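Local structure of sensor protein (Bacillus halodurans, 3O5Y) at residues T35-H40 with G52-K57; S46-I51 with L89-L94; K57-Y62 with Q80-E85; R74-T79 with K95-I100. The protein is probably a sensor histidine kinase of a two-component system, using ATP to phosphorylate a histidine, of which this chain is the GAF domain. All blocks are in the same frame, centred on the assembly; numbering follows the deposited sequence.

Contact 1. Residues T35-H40 with G52-K57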
# COMPACT_ATOMS: atom_id res chain seq x y z
N THR A 35 -1.57 -4.29 -15.03
CA THR A 35 -0.70 -3.14 -14.86
C THR A 35 -1.03 -2.48 -13.51
O THR A 35 -2.19 -2.17 -13.22
CB THR A 35 -0.91 -2.15 -16.02
OG1 THR A 35 -0.67 -2.83 -17.26
CG2 THR A 35 0.03 -0.97 -15.94
N LEU A 36 0.00 -2.28 -12.69
CA LEU A 36 -0.16 -1.71 -11.36
C LEU A 36 0.23 -0.25 -11.41
O LEU A 36 1.35 0.08 -11.80
CB LEU A 36 0.77 -2.43 -10.38
CG LEU A 36 0.40 -2.71 -8.92
CD1 LEU A 36 1.62 -2.52 -8.01
CD2 LEU A 36 -0.81 -1.95 -8.41
N LYS A 37 -0.68 0.62 -10.99
CA LYS A 37 -0.43 2.05 -11.05
C LYS A 37 -0.65 2.73 -9.70
O LYS A 37 -1.63 2.45 -9.01
CB LYS A 37 -1.33 2.69 -12.09
CG LYS A 37 -0.87 2.48 -13.52
CD LYS A 37 -2.07 2.37 -14.48
CE LYS A 37 -1.65 2.41 -15.95
NZ LYS A 37 -1.95 3.73 -16.56
N LEU A 38 0.27 3.63 -9.32
CA LEU A 38 0.05 4.50 -8.16
C LEU A 38 -1.24 5.29 -8.40
O LEU A 38 -1.38 5.95 -9.43
CB LEU A 38 1.19 5.49 -8.02
CG LEU A 38 1.67 5.97 -6.64
CD1 LEU A 38 2.34 7.34 -6.78
CD2 LEU A 38 0.60 6.00 -5.56
N SER A 39 -2.17 5.25 -7.47
CA SER A 39 -3.39 6.00 -7.72
C SER A 39 -3.80 6.98 -6.63
O SER A 39 -4.48 7.96 -6.93
CB SER A 39 -4.54 5.05 -8.07
OG SER A 39 -4.91 4.31 -6.93
N HIS A 40 -3.40 6.72 -5.39
CA HIS A 40 -3.73 7.60 -4.27
C HIS A 40 -2.60 7.66 -3.26
O HIS A 40 -1.99 6.63 -2.94
CB HIS A 40 -5.01 7.14 -3.56
CG HIS A 40 -6.23 7.23 -4.42
ND1 HIS A 40 -7.11 8.29 -4.34
CD2 HIS A 40 -6.69 6.43 -5.41
CE1 HIS A 40 -8.08 8.12 -5.23
NE2 HIS A 40 -7.84 7.00 -5.89
N GLY A 52 -0.39 7.87 -11.23
CA GLY A 52 -0.49 7.23 -12.53
C GLY A 52 0.75 6.46 -12.95
O GLY A 52 0.70 5.75 -13.96
N SER A 53 1.85 6.57 -12.21
CA SER A 53 3.06 5.80 -12.55
C SER A 53 2.80 4.29 -12.56
O SER A 53 2.05 3.76 -11.73
CB SER A 53 4.21 6.11 -11.59
OG SER A 53 4.60 7.46 -11.66
N THR A 54 3.45 3.60 -13.49
CA THR A 54 3.40 2.15 -13.55
C THR A 54 4.54 1.56 -12.73
O THR A 54 5.67 2.03 -12.81
CB THR A 54 3.44 1.66 -15.00
OG1 THR A 54 2.25 2.09 -15.66
CG2 THR A 54 3.53 0.13 -15.08
N ILE A 55 4.22 0.58 -11.90
CA ILE A 55 5.21 -0.16 -11.14
C ILE A 55 5.58 -1.41 -11.93
O ILE A 55 4.71 -2.26 -12.18
CB ILE A 55 4.66 -0.54 -9.74
CG1 ILE A 55 4.05 0.69 -9.04
CG2 ILE A 55 5.73 -1.27 -8.91
CD1 ILE A 55 5.02 1.87 -8.76
N PRO A 56 6.85 -1.51 -12.36
CA PRO A 56 7.34 -2.68 -13.08
C PRO A 56 7.45 -3.85 -12.12
O PRO A 56 7.62 -3.65 -10.92
CB PRO A 56 8.74 -2.26 -13.54
CG PRO A 56 9.15 -1.20 -12.57
CD PRO A 56 7.89 -0.46 -12.25
N LYS A 57 7.37 -5.06 -12.67
CA LYS A 57 7.43 -6.27 -11.87
C LYS A 57 8.83 -6.55 -11.35
O LYS A 57 8.99 -6.98 -10.20
CB LYS A 57 6.92 -7.48 -12.67
CG LYS A 57 5.43 -7.40 -12.99
CD LYS A 57 4.86 -8.74 -13.43
CE LYS A 57 3.47 -8.54 -14.02
NZ LYS A 57 2.69 -9.80 -14.25
O HOH W 1 2.61 -2.79 -13.61
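The carbonyl oxygen of Ser53 is held by two neighbouring residues of the facing strand: Leu38 N donates to Ser53 O at 3.0 Å, in the carbonyl plane, and Lys37 CA comes within 3.1 Å of Ser53 O in a CA-H...O contact. Next door, Gly52 N bonds Leu38 O at 2.8 Å, while in the other direction Ile55 N gives Leu36 O an almost straight bond of 2.9 Å. Past this point the backbones are joined through a water that donates to Ile55 O and accepts from Leu36 N. Lys37 and Thr54 form the non-hydrogen-bonded pair, and on their face Lys37 CG lies 3.8 Å from Thr54 OG1. Thr54 CG2, anti to its backbone N, meets the methyl of Thr35, CG2 to CG2, at 3.8 Å. Leu36 and Ile55 occupy the opposite face, buried, where Leu36 CD1 packs on Ile55 CB at 4.0 Å beside Leu29. Ser53 turns its hydroxyl back to Asp50 O. The touching parts, 35 to 38 and 52 to 55, run 116° apart, far from a straight antiparallel run. This is a short, splayed beta hairpin, with the brief, weakly bonded strand at about 54-55 at one edge of the antiparallel GAF sheet.

Contact 2. Residues S46-I51 with L89-L94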
# COMPACT_ATOMS: atom_id res chain seq x y z
N SER A 46 2.87 13.98 -0.82
CA SER A 46 4.04 13.12 -0.59
C SER A 46 4.16 11.88 -1.46
O SER A 46 3.84 10.76 -1.05
CB SER A 46 4.11 12.72 0.89
OG SER A 46 3.09 11.80 1.18
N HIS A 47 4.65 12.09 -2.68
CA HIS A 47 5.08 11.03 -3.56
C HIS A 47 6.27 11.53 -4.37
O HIS A 47 6.37 12.72 -4.66
CB HIS A 47 3.94 10.58 -4.49
CG HIS A 47 3.24 11.71 -5.18
ND1 HIS A 47 1.93 12.05 -4.90
CD2 HIS A 47 3.66 12.57 -6.14
CE1 HIS A 47 1.57 13.07 -5.66
NE2 HIS A 47 2.60 13.41 -6.42
N SER A 48 7.19 10.63 -4.70
CA SER A 48 8.24 10.96 -5.66
C SER A 48 7.79 10.59 -7.07
O SER A 48 8.15 11.27 -8.03
CB SER A 48 9.55 10.26 -5.31
OG SER A 48 10.63 10.85 -6.03
N LEU A 49 7.02 9.51 -7.18
CA LEU A 49 6.42 9.08 -8.44
C LEU A 49 5.12 9.82 -8.68
O LEU A 49 4.33 10.00 -7.77
CB LEU A 49 6.14 7.57 -8.43
CG LEU A 49 7.29 6.57 -8.30
CD1 LEU A 49 6.77 5.18 -8.08
CD2 LEU A 49 8.18 6.59 -9.53
N ASP A 50 4.91 10.25 -9.91
CA ASP A 50 3.66 10.88 -10.29
C ASP A 50 2.50 9.92 -10.03
O ASP A 50 2.68 8.70 -10.12
CB ASP A 50 3.68 11.21 -11.78
CG ASP A 50 4.55 12.41 -12.12
OD1 ASP A 50 5.30 12.91 -11.24
OD2 ASP A 50 4.46 12.87 -13.28
N ILE A 51 1.33 10.46 -9.70
CA ILE A 51 0.10 9.68 -9.69
C ILE A 51 -0.01 9.13 -11.11
O ILE A 51 0.29 9.84 -12.07
CB ILE A 51 -1.13 10.54 -9.36
CG1 ILE A 51 -1.02 11.15 -7.95
CG2 ILE A 51 -2.45 9.77 -9.57
CD1 ILE A 51 -0.70 10.15 -6.85
N LEU A 89 10.47 5.50 -1.60
CA LEU A 89 9.97 5.53 -0.24
C LEU A 89 10.97 6.18 0.70
O LEU A 89 10.58 7.02 1.52
CB LEU A 89 9.61 4.11 0.24
CG LEU A 89 8.50 3.33 -0.49
CD1 LEU A 89 8.43 1.87 -0.04
CD2 LEU A 89 7.13 4.01 -0.35
N ALA A 90 12.25 5.82 0.60
CA ALA A 90 13.28 6.36 1.51
C ALA A 90 13.33 7.89 1.45
O ALA A 90 13.57 8.55 2.46
CB ALA A 90 14.65 5.79 1.20
N ILE A 91 13.06 8.42 0.26
CA ILE A 91 13.19 9.85 0.01
C ILE A 91 12.12 10.63 0.75
O ILE A 91 12.26 11.83 0.95
CB ILE A 91 13.14 10.15 -1.51
CG1 ILE A 91 13.78 11.52 -1.81
CG2 ILE A 91 11.71 10.02 -2.07
CD1 ILE A 91 13.95 11.82 -3.29
N LEU A 92 11.07 9.93 1.16
CA LEU A 92 9.97 10.51 1.93
C LEU A 92 10.21 10.37 3.44
O LEU A 92 9.29 10.52 4.24
CB LEU A 92 8.66 9.82 1.54
CG LEU A 92 8.29 9.85 0.05
CD1 LEU A 92 7.14 8.91 -0.23
CD2 LEU A 92 7.98 11.28 -0.45
N ASP A 93 11.47 10.09 3.81
CA ASP A 93 11.90 9.83 5.19
C ASP A 93 11.27 8.61 5.86
O ASP A 93 11.22 8.56 7.08
CB ASP A 93 11.71 11.06 6.10
CG ASP A 93 12.40 12.30 5.57
OD1 ASP A 93 13.51 12.20 4.98
OD2 ASP A 93 11.82 13.39 5.77
N LEU A 94 10.81 7.64 5.09
CA LEU A 94 10.21 6.47 5.69
C LEU A 94 11.30 5.47 6.05
O LEU A 94 12.29 5.37 5.34
CB LEU A 94 9.19 5.84 4.75
CG LEU A 94 8.03 6.75 4.36
CD1 LEU A 94 7.17 6.10 3.25
CD2 LEU A 94 7.19 7.12 5.58
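Ser46 meets Leu92 through its backbone as much as through its side chain: Leu92 CD1 lies 3.9 Å from Ser46 O, and Leu92 CD2 sits 4.3 Å from Ser46 CB. The polar atoms of this serine look to other partners, since Ser46 O accepts from the guanidinium of Arg25 and Ser46 OG bonds Pro43 O. Leu92 also packs against the side chain of Arg25. At His47 it is again the main chain that is touched, with Leu92 CD2 at 4.1 Å from His47 N. His47 CB points away from the 89-94 segment; the side chain touches Arg25 and Val41, and its nearest atom is about 5 Å from the bound acetate.

What presents Leu92 is the chain leaving helix 86-90: Leu92 N bonds Leu89 O, and a type I beta turn runs from Ala90 to Asp93, closed by Asp93 N on Ala90 O at 2.9 Å. Asp93 itself has a left-handed backbone and sends the chain on to Leu94 and strand 96-103. The long connection between strands 35-42 and 54-55 of the GAF domain thus lies against this turn.

Ser48 points its CB at Ile91, whose CG2 lies 3.9 Å from Ser48 CB. That methyl occupies the crowded position between the backbone N and the carbonyl carbon of its own residue. Ser48 OG swings out anti to its backbone N (chi1 -165°), 4.2 Å from Ile91 CG2. Ser48 also touches Tyr88 on the helix, as does Leu49, which in addition packs on Tyr84.

Contact 3. Residues K57-Y62 with Q80-E85. With ACT (acetate ion), chain C.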
# COMPACT_ATOMS: atom_id res chain seq x y z
N LYS A 57 7.37 -5.06 -12.67
CA LYS A 57 7.43 -6.27 -11.87
C LYS A 57 8.83 -6.55 -11.35
O LYS A 57 8.99 -6.98 -10.20
CB LYS A 57 6.92 -7.48 -12.67
CG LYS A 57 5.43 -7.40 -12.99
CD LYS A 57 4.86 -8.74 -13.43
CE LYS A 57 3.47 -8.54 -14.02
NZ LYS A 57 2.69 -9.80 -14.25
N GLU A 58 9.86 -6.32 -12.17
CA GLU A 58 11.21 -6.70 -11.78
C GLU A 58 11.65 -5.99 -10.48
O GLU A 58 11.55 -4.77 -10.37
CB GLU A 58 12.20 -6.44 -12.91
CG GLU A 58 13.57 -7.09 -12.71
CD GLU A 58 13.57 -8.61 -12.88
OE1 GLU A 58 14.47 -9.29 -12.32
OE2 GLU A 58 12.67 -9.13 -13.56
N GLN A 59 12.10 -6.78 -9.52
CA GLN A 59 12.61 -6.28 -8.24
C GLN A 59 11.57 -5.49 -7.46
O GLN A 59 11.93 -4.67 -6.60
CB GLN A 59 13.86 -5.43 -8.47
CG GLN A 59 15.13 -6.24 -8.69
CD GLN A 59 16.36 -5.38 -8.95
OE1 GLN A 59 16.48 -4.24 -8.46
NE2 GLN A 59 17.29 -5.92 -9.73
N SER A 60 10.29 -5.73 -7.73
CA SER A 60 9.23 -4.94 -7.10
C SER A 60 8.65 -5.55 -5.82
O SER A 60 8.12 -6.67 -5.84
CB SER A 60 8.11 -4.65 -8.09
OG SER A 60 6.95 -4.20 -7.40
N LEU A 61 8.75 -4.81 -4.72
CA LEU A 61 8.20 -5.29 -3.43
C LEU A 61 6.68 -5.43 -3.55
O LEU A 61 6.11 -6.43 -3.11
CB LEU A 61 8.54 -4.32 -2.30
CG LEU A 61 8.76 -4.85 -0.87
CD1 LEU A 61 8.57 -3.75 0.16
CD2 LEU A 61 7.87 -5.97 -0.54
N TYR A 62 6.04 -4.43 -4.16
CA TYR A 62 4.59 -4.44 -4.31
C TYR A 62 4.09 -5.65 -5.13
O TYR A 62 3.13 -6.32 -4.73
CB TYR A 62 4.07 -3.12 -4.90
CG TYR A 62 4.35 -1.85 -4.09
CD1 TYR A 62 4.11 -0.59 -4.63
CD2 TYR A 62 4.86 -1.92 -2.79
CE1 TYR A 62 4.34 0.57 -3.90
CE2 TYR A 62 5.10 -0.77 -2.05
CZ TYR A 62 4.83 0.48 -2.61
OH TYR A 62 5.07 1.62 -1.88
N GLN A 80 21.66 -3.72 2.54
CA GLN A 80 21.85 -4.85 1.63
C GLN A 80 20.56 -5.37 0.96
O GLN A 80 20.56 -6.44 0.35
CB GLN A 80 22.58 -6.00 2.35
CG GLN A 80 24.09 -5.84 2.40
CD GLN A 80 24.81 -7.19 2.46
OE1 GLN A 80 25.17 -7.77 1.43
NE2 GLN A 80 25.01 -7.69 3.68
N ASP A 81 19.48 -4.61 1.08
CA ASP A 81 18.18 -4.99 0.53
C ASP A 81 17.65 -3.83 -0.32
O ASP A 81 17.24 -2.80 0.21
CB ASP A 81 17.21 -5.36 1.66
CG ASP A 81 15.79 -5.71 1.17
OD1 ASP A 81 15.62 -6.32 0.09
OD2 ASP A 81 14.83 -5.39 1.91
N ASN A 82 17.70 -4.00 -1.64
CA ASN A 82 17.12 -3.04 -2.57
C ASN A 82 15.90 -3.64 -3.28
O ASN A 82 15.78 -4.86 -3.43
CB ASN A 82 18.16 -2.53 -3.59
CG ASN A 82 17.67 -1.29 -4.39
OD1 ASN A 82 17.13 -0.33 -3.81
ND2 ASN A 82 17.86 -1.32 -5.72
N PHE A 83 14.99 -2.76 -3.66
CA PHE A 83 13.82 -3.12 -4.45
C PHE A 83 13.38 -1.88 -5.19
O PHE A 83 13.80 -0.76 -4.86
CB PHE A 83 12.70 -3.74 -3.59
CG PHE A 83 12.41 -2.98 -2.31
CD1 PHE A 83 11.40 -2.02 -2.26
CD2 PHE A 83 13.13 -3.26 -1.14
CE1 PHE A 83 11.13 -1.34 -1.07
CE2 PHE A 83 12.87 -2.58 0.05
CZ PHE A 83 11.88 -1.62 0.09
N TYR A 84 12.55 -2.05 -6.21
CA TYR A 84 12.23 -0.95 -7.09
C TYR A 84 11.65 0.23 -6.33
O TYR A 84 11.99 1.38 -6.61
CB TYR A 84 11.27 -1.37 -8.21
CG TYR A 84 10.79 -0.21 -9.02
CD1 TYR A 84 9.56 0.39 -8.75
CD2 TYR A 84 11.59 0.33 -10.01
CE1 TYR A 84 9.13 1.51 -9.49
CE2 TYR A 84 11.18 1.42 -10.75
CZ TYR A 84 9.95 2.00 -10.49
OH TYR A 84 9.57 3.09 -11.25
N GLU A 85 10.78 -0.03 -5.36
CA GLU A 85 10.08 1.06 -4.68
C GLU A 85 10.94 1.80 -3.65
O GLU A 85 10.59 2.91 -3.23
CB GLU A 85 8.81 0.53 -4.01
CG GLU A 85 7.81 -0.09 -4.96
CD GLU A 85 8.07 -1.56 -5.26
OE1 GLU A 85 9.18 -2.08 -5.00
OE2 GLU A 85 7.14 -2.22 -5.78
C ACT C . 5.03 4.69 -3.71
O ACT C . 6.03 4.15 -4.28
OXT ACT C . 4.27 3.96 -3.00
CH3 ACT C . 4.78 6.16 -3.89
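Gln59, with its left-handed backbone in the type II turn from Lys57 to Ser60, offers its carbonyl oxygen to Tyr84 N at 2.7 Å, just before helix 61-68 starts. Glu85 reaches to the start of that helix. Its OE1 accepts from Leu61 N at 2.8 Å, and its OE2 takes both Ser60 OG at 2.6 Å, on the syn side, and Tyr62 N, which comes from well above the carboxylate plane. A bend at chi2 (86°) brings CD round toward these donors. Glu85 CG, anti to its carbonyl carbon (chi1 -60°), lies 3.6 Å over the centre of the Tyr62 ring, a CH-pi contact, with ring and carboxylate planes 50° apart. At the other end of Tyr62, OH donates to acetate OXT at 2.7 Å and bonds Ser113. Leu61 CD1 lies over one face of Phe83, offset toward the rim, 4.1 Å from the ring centroid. An alanine in place of Glu85 would probably leave Ser60 OG and the Leu61 and Tyr62 amides without this acceptor and take the CG packing off the tyrosine face. Ser60 OG, at the N-cap, also bonds Trp63 N, and the partial positive charge of this helix end is likely to stabilise the carboxylate in its charged form.

Contact 4. Residues R74-T79 with K95-I100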
# COMPACT_ATOMS: atom_id res chain seq x y z
N ARG A 74 8.88 -4.75 5.36
CA ARG A 74 10.28 -4.50 5.08
C ARG A 74 10.79 -3.26 5.78
O ARG A 74 10.21 -2.18 5.67
CB ARG A 74 10.53 -4.40 3.57
CG ARG A 74 11.75 -5.17 3.13
CD ARG A 74 11.47 -6.67 2.83
NE ARG A 74 11.95 -6.95 1.48
CZ ARG A 74 11.59 -7.98 0.73
NH1 ARG A 74 12.08 -8.10 -0.50
NH2 ARG A 74 10.75 -8.90 1.20
N SER A 75 11.86 -3.45 6.51
CA SER A 75 12.67 -2.38 7.05
C SER A 75 13.41 -1.69 5.89
O SER A 75 13.95 -2.36 5.01
CB SER A 75 13.67 -2.98 8.05
OG SER A 75 14.04 -2.05 9.03
N LEU A 76 13.43 -0.36 5.89
CA LEU A 76 14.05 0.38 4.79
C LEU A 76 15.51 0.73 5.11
O LEU A 76 16.16 1.47 4.36
CB LEU A 76 13.24 1.65 4.49
CG LEU A 76 12.30 1.79 3.29
CD1 LEU A 76 11.64 0.50 2.91
CD2 LEU A 76 11.25 2.85 3.58
N THR A 77 16.02 0.21 6.22
CA THR A 77 17.35 0.58 6.68
C THR A 77 18.37 -0.49 6.36
O THR A 77 19.56 -0.27 6.56
CB THR A 77 17.39 0.79 8.19
OG1 THR A 77 17.02 -0.44 8.83
CG2 THR A 77 16.46 1.91 8.62
N ASP A 78 17.92 -1.66 5.89
CA ASP A 78 18.82 -2.72 5.47
C ASP A 78 19.51 -2.30 4.18
O ASP A 78 18.95 -2.39 3.08
CB ASP A 78 18.10 -4.06 5.31
CG ASP A 78 19.05 -5.20 4.93
OD1 ASP A 78 20.27 -4.96 4.75
OD2 ASP A 78 18.56 -6.35 4.80
N THR A 79 20.73 -1.84 4.36
CA THR A 79 21.60 -1.38 3.28
C THR A 79 21.82 -2.44 2.18
O THR A 79 22.09 -2.09 1.03
CB THR A 79 22.96 -0.88 3.89
OG1 THR A 79 23.87 -0.53 2.85
CG2 THR A 79 23.60 -1.95 4.80
N LYS A 95 11.11 4.74 7.14
CA LYS A 95 12.11 3.79 7.60
C LYS A 95 11.60 2.35 7.56
O LYS A 95 12.34 1.40 7.81
CB LYS A 95 12.61 4.16 9.00
CG LYS A 95 13.54 5.38 9.00
CD LYS A 95 14.36 5.49 10.30
CE LYS A 95 15.45 6.59 10.19
NZ LYS A 95 16.38 6.38 9.03
N SER A 96 10.33 2.20 7.21
CA SER A 96 9.60 0.96 7.39
C SER A 96 8.42 0.96 6.43
O SER A 96 7.76 1.98 6.28
CB SER A 96 9.10 0.93 8.83
OG SER A 96 8.13 -0.07 9.03
N ILE A 97 8.16 -0.16 5.78
CA ILE A 97 7.01 -0.26 4.88
C ILE A 97 6.24 -1.56 5.11
O ILE A 97 6.84 -2.65 5.24
CB ILE A 97 7.41 0.00 3.38
CG1 ILE A 97 6.18 0.39 2.54
CG2 ILE A 97 8.18 -1.16 2.75
CD1 ILE A 97 5.75 1.85 2.72
N LEU A 98 4.92 -1.44 5.21
CA LEU A 98 4.01 -2.59 5.27
C LEU A 98 3.19 -2.58 3.98
O LEU A 98 2.58 -1.59 3.63
CB LEU A 98 3.09 -2.48 6.48
CG LEU A 98 2.09 -3.63 6.65
CD1 LEU A 98 2.86 -4.92 6.94
CD2 LEU A 98 1.07 -3.33 7.74
N VAL A 99 3.22 -3.69 3.26
CA VAL A 99 2.66 -3.79 1.94
C VAL A 99 1.56 -4.86 2.00
O VAL A 99 1.81 -6.05 2.19
CB VAL A 99 3.77 -4.16 0.89
CG1 VAL A 99 3.21 -4.16 -0.51
CG2 VAL A 99 4.95 -3.19 0.98
N ILE A 100 0.32 -4.42 1.88
CA ILE A 100 -0.80 -5.32 1.91
C ILE A 100 -1.36 -5.43 0.51
O ILE A 100 -1.88 -4.45 -0.01
CB ILE A 100 -1.91 -4.77 2.84
CG1 ILE A 100 -1.35 -4.54 4.24
CG2 ILE A 100 -3.14 -5.74 2.82
CD1 ILE A 100 -2.37 -4.05 5.27
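Arg74 and Ile97 pair where two antiparallel strands, 72-75 and 96-103, meet at one edge of the GAF sheet. Each bonds the other: Arg74 N to Ile97 O and Ile97 N to Arg74 O, both 2.9 Å and both nearly along the C=O axis. Ser75 and Ser96 make the adjoining non-hydrogen-bonded pair, their CA atoms 4.5 Å apart. Beyond the strand end Leu76 N still binds Lys95 O at 2.8 Å, but the donor stands 52° above the carbonyl plane as the chain begins to turn off. On the other edge of this strand, toward strand 108-116, Lys95 and Ser96 both face Arg116, a classic beta bulge. Leu76 leans over the partner strand, with CB 3.4 Å from Lys95 O, CD2 3.8 Å from Ser96 N and CD1 3.8 Å from Ile97 CG2. That same Ile97 methyl lies 4.1 Å from Arg74 CB, so one branch of the isoleucine fills the corner between the two residues. Leu61 of helix 61-68 packs on Ile97 and Val99 from this face, with Phe83 against Leu76. Leu98 and Ile100 face the other way, onto helix 124-142, while strand 108-116 flanks 96-103 opposite strand 72-75.

How the contacts relate
Contacts 1 and 4 close the two edges of one six-stranded antiparallel sheet, their centres about 19 Å apart. Between them, over the face carrying Leu36, Ile97 and Val99, lie contacts 2 and 3, made by connecting loops and the short helices 61-68 and 86-90. Contact 3 adjoins contact 4, with centres about 11 Å apart: Tyr62 packs on Val99. It also meets contact 1, where Ile55 packs on Ser60 and Glu85. Along the chain contact 3 is nested within the loop closed by contact 2, whose segments alternate with those of contacts 1 and 4. Nearby, Tyr62, Ser27 and Arg25 hold an acetate, probably from the crystallisation liquor, a site consistent with a GAF ligand pocket.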